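Local structure of NADH oxidoreductase (Mesorhizobium loti, 3PI7) at residues Q51-V56 with Y123-A128; K106-A111 with A129-L134; D239-P244 with G263-D268. The protein probably acts as an NAD(P)H-dependent oxidoreductase of the quinone reductase type, with a GroES-like domain and a nucleotide-binding Rossmann domain. All blocks are in the same frame, centred on the assembly; numbering follows the deposited sequence.

In the fold
Contacts 1 and 2 belong to the GroES-like part of the chain and contact 3 to the Rossmann part. The first two have centres about 9 Å apart and share one mixed sheet; their segments alternate along the chain, since strand 107-111 is followed by strand 123-127 and that by strand 131-133. They touch directly, with I54 and A124 packed on F110 and V52 on C131. Contact 3 comes later in the sequence, at the ends of neighbouring strands of the parallel sheet. Its centre lies about 32 Å from that of contact 1 and about 31 Å from that of contact 2, across the centre of this two-domain protein.

Contact 1 of 3, residues Q51-V56 with Y123-A128; sequences QVLIKV and YAVAEA
Y123 lies beside K55, and L53 meets V125, along an antiparallel pair of strands in the GroES-like domain. Four backbone bonds hold the strands together, two in each of the hydrogen-bonded pairs V52-A126 and I54-A124; the I54 N to A124 O bond is nearly straight, at 176°. The middle of the pair is buried and packed on both faces. On the one carrying V52, I54, A124 and A126, I54 CD1 rests on A126 CB at 3.8 Å, V56 CG2 reaches A124 CB at the same distance of 3.8 Å, and F110 of strand 107-111 covers I54, V56, A124 and A126. On the other face L53 CD1 touches V125 CG2 at 3.8 Å, with V44 against L53, and P45 and W117 against V125. The ends contrast with this middle. K55 is exposed, although Y123 beside it is buried; the extended lysine chain runs alongside the tyrosine, pointing the same way, its CB 3.6 Å from Y123 CE2. At the other end Q51 and E127 are partly exposed: Q51 OE1 accepts from G48 N, and E127 OE1 is bonded to S50 OG. Chi1 of -58° sets Q51 CG beside the backbone N, 3.5 Å from E127 OE2. Further out Q51 CD meets V125 CG1, and Q51 NE2 donates to E127 OE2 at 3.3 Å, from above the carboxylate plane.

Contact 2 of 3, residues K106-A111 with A129-L134; sequences KRVAFA and AACIPL
R107 CG is anti to the backbone N (chi1 172°), and the bend at chi3 (71°) turns NE out of the line of the chain, while L134 CG is anti to its own carbonyl carbon. The two side chains cross at about a right angle: L134 CD1 sits over the centre of the guanidinium, 4.0 Å above its plane, and L134 CB approaches R107 NH2 over a face at 3.9 Å. At the guanidinium edge, in plane, a water accepts from R107 NE and donates to L134 O at 2.7 Å, so arginine and leucine are joined through solvent as well as by packing. R107 NH1 forms a salt bridge with D140, and NH2 bonds to V138 O. An alanine in place of R107 would probably leave D140 without its charged mate and L134 CD1 without the flat group it lies against. The antiparallel strands themselves are tied by backbone bonds, among them L134 N to R107 O at 2.9 Å and the reciprocal A109-I132 pair. V108, F110 and C131 share one face, where C131 SG touches F110 CB at 3.9 Å and V108 CG2 at 4.1 Å. A109 and I132 lie on the other, and L134 CD2 also reaches A109 CB at 3.9 Å. Strand 107-111 pairs with strand 86-94 as well, and helix 298-313 packs I305 and Q309 on I132, and Q309 also on L134.

Contact 3 of 3, residues D239-P244 with G263-D268; sequences DAVTGP and GRLDPD
T242 and R264 cross obliquely where two loops of the Rossmann domain meet, each following a strand of its parallel sheet. From T242 CB, CG2 turns anti to the carbonyl carbon and ends 3.2 Å from G263 O. The other branch, OG1, lies between the backbone N and the carbonyl carbon (chi1 81°) and is the polar tip. It donates to V241 O within its own loop, lies 3.3 Å from R264 CG and 3.1 Å from D266 O, and receives a bond from a water that accepts from R264 NE and donates to D268 O at 2.6 Å. One water thus links the hydroxyl, the arginine and the carbonyl of the second loop. Between the backbones, L265 N is hydrogen-bonded to A240 O, and D266 N to V241 O at 2.8 Å, each donor in the carbonyl plane on a lone pair. V241 O is therefore gripped twice, by D266 N and by T242 OG1. D239 shapes the first loop: its OD1 accepts from V241 N in an Asx turn and also from T242 N, which completes an Asx motif, both from the same face of the carboxylate plane; T171 OG1 bonds to it as well. A second Asx turn, D268 N to D266 OD1 at 2.9 Å, orders the other loop. Apolar contact is slight, with L265 CD1 reaching V241 CG2 at 4.1 Å. R264 extends to the second subunit, forming a salt bridge with E274 of that chain, whose P275 packs on both T242 and R264. The first loop leads from strand 236-239 into helix 243-252; the second runs from the adjacent parallel strand 258-261 to strand 270-272, whose T270 OG1 bonds to G243 N.

Contact 1 of 3, residues Q51-V56 with Y123-A128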
loop_
_atom_site.group_PDB
_atom_site.type_symbol
_atom_site.label_atom_id
_atom_site.label_comp_id
_atom_site.label_asym_id
_atom_site.label_seq_id
_atom_site.Cartn_x
_atom_site.Cartn_y
_atom_site.Cartn_z
ATOM N N GLN A 51 -34.207 -5.127 12.986
ATOM C CA GLN A 51 -34.441 -4.769 11.590
ATOM C C GLN A 51 -35.808 -4.190 11.321
ATOM O O GLN A 51 -36.727 -4.295 12.135
ATOM C CB GLN A 51 -34.273 -6.020 10.706
ATOM C CG GLN A 51 -32.917 -6.684 10.820
ATOM C CD GLN A 51 -32.845 -7.940 9.981
ATOM O OE1 GLN A 51 -33.804 -8.729 9.881
ATOM N NE2 GLN A 51 -31.701 -8.157 9.362
ATOM N N VAL A 52 -35.937 -3.586 10.132
ATOM C CA VAL A 52 -37.172 -3.013 9.676
ATOM C C VAL A 52 -37.474 -3.543 8.290
ATOM O O VAL A 52 -36.557 -3.889 7.535
ATOM C CB VAL A 52 -37.145 -1.460 9.700
ATOM C CG1 VAL A 52 -37.101 -0.944 11.132
ATOM C CG2 VAL A 52 -35.967 -0.920 8.872
ATOM N N LEU A 53 -38.753 -3.635 7.989
ATOM C CA LEU A 53 -39.236 -4.040 6.671
ATOM C C LEU A 53 -39.676 -2.778 5.975
ATOM O O LEU A 53 -40.560 -2.048 6.474
ATOM C CB LEU A 53 -40.410 -5.022 6.815
ATOM C CG LEU A 53 -40.936 -5.545 5.506
ATOM C CD1 LEU A 53 -39.904 -6.463 4.810
ATOM C CD2 LEU A 53 -42.248 -6.231 5.681
ATOM N N ILE A 54 -39.066 -2.506 4.841
ATOM C CA ILE A 54 -39.340 -1.277 4.102
ATOM C C ILE A 54 -40.104 -1.554 2.817
ATOM O O ILE A 54 -39.656 -2.373 2.001
ATOM C CB ILE A 54 -38.004 -0.564 3.785
ATOM C CG1 ILE A 54 -37.183 -0.246 5.076
ATOM C CG2 ILE A 54 -38.249 0.723 3.020
ATOM C CD1 ILE A 54 -35.829 -0.627 4.963
ATOM N N LYS A 55 -41.177 -0.777 2.579
ATOM C CA LYS A 55 -41.906 -0.780 1.330
ATOM C C LYS A 55 -41.123 0.137 0.432
ATOM O O LYS A 55 -41.118 1.343 0.660
ATOM C CB LYS A 55 -43.363 -0.292 1.530
ATOM C CG LYS A 55 -44.143 -0.348 0.235
ATOM C CD LYS A 55 -45.592 0.184 0.338
ATOM C CE LYS A 55 -46.297 -0.212 -0.956
ATOM N NZ LYS A 55 -47.785 -0.240 -0.805
ATOM N N VAL A 56 -40.405 -0.435 -0.547
ATOM C CA VAL A 56 -39.496 0.314 -1.394
ATOM C C VAL A 56 -40.216 1.187 -2.391
ATOM O O VAL A 56 -41.052 0.704 -3.173
ATOM C CB VAL A 56 -38.509 -0.644 -2.133
ATOM C CG1 VAL A 56 -37.486 0.158 -2.907
ATOM C CG2 VAL A 56 -37.818 -1.590 -1.155
ATOM N N TYR A 123 -40.427 -4.965 -1.102
ATOM C CA TYR A 123 -40.097 -4.853 0.320
ATOM C C TYR A 123 -38.673 -5.305 0.537
ATOM O O TYR A 123 -38.281 -6.363 0.031
ATOM C CB TYR A 123 -41.056 -5.702 1.195
ATOM C CG TYR A 123 -42.488 -5.242 1.042
ATOM C CD1 TYR A 123 -43.265 -5.661 -0.042
ATOM C CD2 TYR A 123 -43.026 -4.290 1.901
ATOM C CE1 TYR A 123 -44.526 -5.124 -0.283
ATOM C CE2 TYR A 123 -44.298 -3.762 1.682
ATOM C CZ TYR A 123 -45.049 -4.194 0.596
ATOM O OH TYR A 123 -46.279 -3.666 0.356
ATOM N N ALA A 124 -37.915 -4.532 1.318
ATOM C CA ALA A 124 -36.516 -4.856 1.651
ATOM C C ALA A 124 -36.377 -4.906 3.147
ATOM O O ALA A 124 -37.256 -4.413 3.863
ATOM C CB ALA A 124 -35.582 -3.791 1.067
ATOM N N VAL A 125 -35.306 -5.525 3.630
ATOM C CA VAL A 125 -35.037 -5.543 5.062
ATOM C C VAL A 125 -33.729 -4.801 5.299
ATOM O O VAL A 125 -32.758 -5.005 4.563
ATOM C CB VAL A 125 -34.992 -6.985 5.642
ATOM C CG1 VAL A 125 -34.570 -6.977 7.110
ATOM C CG2 VAL A 125 -36.330 -7.678 5.471
ATOM N N ALA A 126 -33.709 -3.928 6.296
ATOM C CA ALA A 126 -32.479 -3.267 6.680
ATOM C C ALA A 126 -32.389 -3.240 8.174
ATOM O O ALA A 126 -33.420 -3.289 8.866
ATOM C CB ALA A 126 -32.452 -1.829 6.099
ATOM N N GLU A 127 -31.180 -3.090 8.694
ATOM C CA GLU A 127 -31.001 -2.824 10.135
ATOM C C GLU A 127 -31.602 -1.479 10.432
ATOM O O GLU A 127 -31.488 -0.573 9.592
ATOM C CB GLU A 127 -29.493 -2.793 10.495
ATOM C CG GLU A 127 -28.844 -4.153 10.376
ATOM C CD GLU A 127 -29.360 -5.202 11.343
ATOM O OE1 GLU A 127 -29.811 -4.831 12.449
ATOM O OE2 GLU A 127 -29.415 -6.385 10.945
ATOM N N ALA A 128 -32.229 -1.308 11.616
ATOM C CA ALA A 128 -32.758 0.018 11.989
ATOM C C ALA A 128 -31.638 1.057 11.888
ATOM O O ALA A 128 -31.832 2.174 11.356
ATOM C CB ALA A 128 -33.330 -0.026 13.397
#

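Contact 2 of 3, residues K106-A111 with A129-L134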
loop_
_atom_site.group_PDB
_atom_site.type_symbol
_atom_site.label_atom_id
_atom_site.label_comp_id
_atom_site.label_asym_id
_atom_site.label_seq_id
_atom_site.Cartn_x
_atom_site.Cartn_y
_atom_site.Cartn_z
ATOM N N LYS A 106 -42.034 5.613 9.221
ATOM C CA LYS A 106 -41.151 6.656 8.739
ATOM C C LYS A 106 -40.633 6.335 7.365
ATOM O O LYS A 106 -40.452 5.177 7.005
ATOM C CB LYS A 106 -39.987 6.888 9.727
ATOM C CG LYS A 106 -40.510 7.540 10.993
ATOM C CD LYS A 106 -39.442 7.784 12.046
ATOM C CE LYS A 106 -40.046 8.550 13.211
ATOM N NZ LYS A 106 -39.707 7.932 14.533
ATOM N N ARG A 107 -40.480 7.390 6.571
ATOM C CA ARG A 107 -39.910 7.315 5.254
ATOM C C ARG A 107 -38.408 7.443 5.440
ATOM O O ARG A 107 -37.947 8.377 6.114
ATOM C CB ARG A 107 -40.487 8.437 4.436
ATOM C CG ARG A 107 -39.868 8.636 3.093
ATOM C CD ARG A 107 -40.557 9.862 2.524
ATOM N NE ARG A 107 -40.174 11.129 3.174
ATOM C CZ ARG A 107 -39.789 12.194 2.480
ATOM N NH1 ARG A 107 -39.741 12.146 1.153
ATOM N NH2 ARG A 107 -39.431 13.309 3.106
ATOM N N VAL A 108 -37.659 6.468 4.933
ATOM C CA VAL A 108 -36.233 6.407 5.183
ATOM C C VAL A 108 -35.430 6.146 3.945
ATOM O O VAL A 108 -35.896 5.472 3.022
ATOM C CB VAL A 108 -35.887 5.266 6.214
ATOM C CG1 VAL A 108 -36.430 5.549 7.615
ATOM C CG2 VAL A 108 -36.339 3.888 5.711
ATOM N N ALA A 109 -34.200 6.634 3.955
ATOM C CA ALA A 109 -33.170 6.178 3.033
ATOM C C ALA A 109 -32.615 4.944 3.711
ATOM O O ALA A 109 -32.516 4.942 4.949
ATOM C CB ALA A 109 -32.097 7.241 2.866
ATOM N N PHE A 110 -32.306 3.872 2.982
ATOM C CA PHE A 110 -31.813 2.711 3.704
ATOM C C PHE A 110 -30.722 1.988 2.934
ATOM O O PHE A 110 -30.677 2.075 1.712
ATOM C CB PHE A 110 -32.946 1.738 4.039
ATOM C CG PHE A 110 -33.572 1.121 2.820
ATOM C CD1 PHE A 110 -34.619 1.756 2.158
ATOM C CD2 PHE A 110 -33.139 -0.111 2.349
ATOM C CE1 PHE A 110 -35.191 1.190 1.007
ATOM C CE2 PHE A 110 -33.688 -0.660 1.189
ATOM C CZ PHE A 110 -34.719 -0.010 0.539
ATOM N N ALA A 111 -29.908 1.225 3.664
ATOM C CA ALA A 111 -28.857 0.381 3.121
ATOM C C ALA A 111 -29.131 -1.006 3.672
ATOM O O ALA A 111 -29.332 -1.165 4.876
ATOM C CB ALA A 111 -27.477 0.910 3.528
ATOM N N ALA A 129 -30.434 0.651 12.315
ATOM C CA ALA A 129 -29.239 1.511 12.315
ATOM C C ALA A 129 -28.772 1.877 10.923
ATOM O O ALA A 129 -27.936 2.771 10.787
ATOM C CB ALA A 129 -28.112 0.817 13.072
ATOM N N ALA A 130 -29.303 1.211 9.869
ATOM C CA ALA A 130 -28.865 1.491 8.500
ATOM C C ALA A 130 -29.901 2.357 7.769
ATOM O O ALA A 130 -29.878 2.466 6.540
ATOM C CB ALA A 130 -28.641 0.189 7.764
ATOM N N CYS A 131 -30.831 2.951 8.540
ATOM C CA CYS A 131 -31.882 3.796 7.996
ATOM C C CYS A 131 -31.693 5.202 8.376
ATOM O O CYS A 131 -31.274 5.489 9.489
ATOM C CB CYS A 131 -33.249 3.309 8.451
ATOM S SG CYS A 131 -33.652 1.660 7.856
ATOM N N ILE A 132 -32.052 6.098 7.468
ATOM C CA ILE A 132 -31.989 7.523 7.774
ATOM C C ILE A 132 -33.379 8.073 7.598
ATOM O O ILE A 132 -33.822 8.197 6.452
ATOM C CB ILE A 132 -30.967 8.286 6.880
ATOM C CG1 ILE A 132 -29.532 7.740 7.005
ATOM C CG2 ILE A 132 -31.058 9.801 7.103
ATOM C CD1 ILE A 132 -28.555 8.330 5.965
ATOM N N PRO A 133 -34.106 8.389 8.692
ATOM C CA PRO A 133 -35.430 8.981 8.517
ATOM C C PRO A 133 -35.263 10.294 7.779
ATOM O O PRO A 133 -34.386 11.109 8.102
ATOM C CB PRO A 133 -35.947 9.151 9.944
ATOM C CG PRO A 133 -35.096 8.210 10.785
ATOM C CD PRO A 133 -33.746 8.290 10.118
ATOM N N LEU A 134 -36.015 10.447 6.716
ATOM C CA LEU A 134 -35.842 11.667 5.977
ATOM C C LEU A 134 -36.631 12.775 6.588
ATOM O O LEU A 134 -37.725 12.543 7.155
ATOM C CB LEU A 134 -36.263 11.481 4.516
ATOM C CG LEU A 134 -35.620 10.343 3.737
ATOM C CD1 LEU A 134 -36.223 10.271 2.344
ATOM C CD2 LEU A 134 -34.116 10.505 3.659
HETATM O O HOH W 1 -40.003 12.056 5.882
#

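Contact 3 of 3, residues D239-P244 with G263-D268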
loop_
_atom_site.group_PDB
_atom_site.type_symbol
_atom_site.label_atom_id
_atom_site.label_comp_id
_atom_site.label_asym_id
_atom_site.label_seq_id
_atom_site.Cartn_x
_atom_site.Cartn_y
_atom_site.Cartn_z
ATOM N N ASP A 239 -8.969 5.766 -6.116
ATOM C CA ASP A 239 -9.036 4.936 -7.302
ATOM C C ASP A 239 -10.184 3.926 -7.304
ATOM O O ASP A 239 -10.204 3.007 -6.483
ATOM C CB ASP A 239 -7.696 4.195 -7.414
ATOM C CG ASP A 239 -7.567 3.248 -8.599
ATOM O OD1 ASP A 239 -8.194 3.516 -9.655
ATOM O OD2 ASP A 239 -6.807 2.270 -8.482
ATOM N N ALA A 240 -11.082 4.042 -8.296
ATOM C CA ALA A 240 -12.200 3.114 -8.480
ATOM C C ALA A 240 -11.897 2.057 -9.567
ATOM O O ALA A 240 -12.727 1.157 -9.791
ATOM C CB ALA A 240 -13.455 3.902 -8.915
ATOM N N VAL A 241 -10.773 2.204 -10.291
ATOM C CA VAL A 241 -10.522 1.443 -11.502
ATOM C C VAL A 241 -9.457 0.374 -11.327
ATOM O O VAL A 241 -9.685 -0.768 -11.733
ATOM C CB VAL A 241 -10.171 2.427 -12.664
ATOM C CG1 VAL A 241 -9.808 1.702 -13.955
ATOM C CG2 VAL A 241 -11.329 3.399 -12.936
ATOM N N THR A 242 -8.300 0.736 -10.719
ATOM C CA THR A 242 -7.133 -0.128 -10.581
ATOM C C THR A 242 -6.620 -0.411 -11.989
ATOM O O THR A 242 -6.790 0.435 -12.872
ATOM C CB THR A 242 -7.347 -1.382 -9.691
ATOM O OG1 THR A 242 -8.010 -2.414 -10.431
ATOM C CG2 THR A 242 -8.092 -1.065 -8.402
ATOM N N GLY A 243 -5.894 -1.516 -12.153
ATOM C CA GLY A 243 -5.290 -1.887 -13.427
ATOM C C GLY A 243 -4.189 -0.948 -13.886
ATOM O O GLY A 243 -3.689 -0.122 -13.110
ATOM N N PRO A 244 -3.837 -1.058 -15.179
ATOM C CA PRO A 244 -2.749 -0.233 -15.762
ATOM C C PRO A 244 -2.918 1.274 -15.633
ATOM O O PRO A 244 -1.916 1.985 -15.438
ATOM C CB PRO A 244 -2.777 -0.623 -17.245
ATOM C CG PRO A 244 -3.346 -1.996 -17.259
ATOM C CD PRO A 244 -4.363 -2.036 -16.159
ATOM N N GLY A 263 -12.564 0.643 -5.495
ATOM C CA GLY A 263 -13.287 -0.093 -6.530
ATOM C C GLY A 263 -12.302 -0.776 -7.454
ATOM O O GLY A 263 -11.111 -0.428 -7.443
ATOM N N ARG A 264 -12.790 -1.722 -8.274
ATOM C CA ARG A 264 -11.935 -2.479 -9.205
ATOM C C ARG A 264 -12.637 -2.578 -10.539
ATOM O O ARG A 264 -12.946 -3.671 -10.993
ATOM C CB ARG A 264 -11.602 -3.876 -8.635
ATOM C CG ARG A 264 -10.338 -4.479 -9.272
ATOM C CD ARG A 264 -10.257 -5.990 -9.166
ATOM N NE ARG A 264 -9.121 -6.502 -9.933
ATOM C CZ ARG A 264 -8.667 -7.750 -9.865
ATOM N NH1 ARG A 264 -9.218 -8.620 -9.028
ATOM N NH2 ARG A 264 -7.616 -8.118 -10.586
ATOM N N LEU A 265 -12.920 -1.432 -11.171
ATOM C CA LEU A 265 -13.615 -1.435 -12.439
ATOM C C LEU A 265 -12.810 -2.131 -13.538
ATOM O O LEU A 265 -13.413 -2.695 -14.446
ATOM C CB LEU A 265 -13.967 -0.023 -12.884
ATOM C CG LEU A 265 -15.032 0.702 -12.066
ATOM C CD1 LEU A 265 -15.203 2.114 -12.578
ATOM C CD2 LEU A 265 -16.385 -0.068 -12.050
ATOM N N ASP A 266 -11.474 -2.083 -13.468
ATOM C CA ASP A 266 -10.639 -2.762 -14.452
ATOM C C ASP A 266 -10.089 -4.023 -13.806
ATOM O O ASP A 266 -9.292 -3.902 -12.886
ATOM C CB ASP A 266 -9.499 -1.863 -14.982
ATOM C CG ASP A 266 -8.671 -2.498 -16.087
ATOM O OD1 ASP A 266 -8.989 -3.634 -16.497
ATOM O OD2 ASP A 266 -7.748 -1.829 -16.596
ATOM N N PRO A 267 -10.449 -5.231 -14.296
ATOM C CA PRO A 267 -9.870 -6.455 -13.715
ATOM C C PRO A 267 -8.462 -6.764 -14.231
ATOM O O PRO A 267 -7.847 -7.704 -13.722
ATOM C CB PRO A 267 -10.850 -7.542 -14.145
ATOM C CG PRO A 267 -11.372 -7.058 -15.442
ATOM C CD PRO A 267 -11.405 -5.549 -15.378
ATOM N N ASP A 268 -7.937 -6.005 -15.232
ATOM C CA ASP A 268 -6.573 -6.246 -15.723
ATOM C C ASP A 268 -5.550 -6.087 -14.574
ATOM O O ASP A 268 -5.835 -5.405 -13.595
ATOM C CB ASP A 268 -6.216 -5.331 -16.897
ATOM C CG ASP A 268 -6.829 -5.751 -18.217
ATOM O OD1 ASP A 268 -7.623 -6.725 -18.226
ATOM O OD2 ASP A 268 -6.569 -5.070 -19.231
HETATM O O HOH W 2 -6.804 0.402 -15.727
HETATM O O HOH W 3 -6.880 -5.100 -11.211
#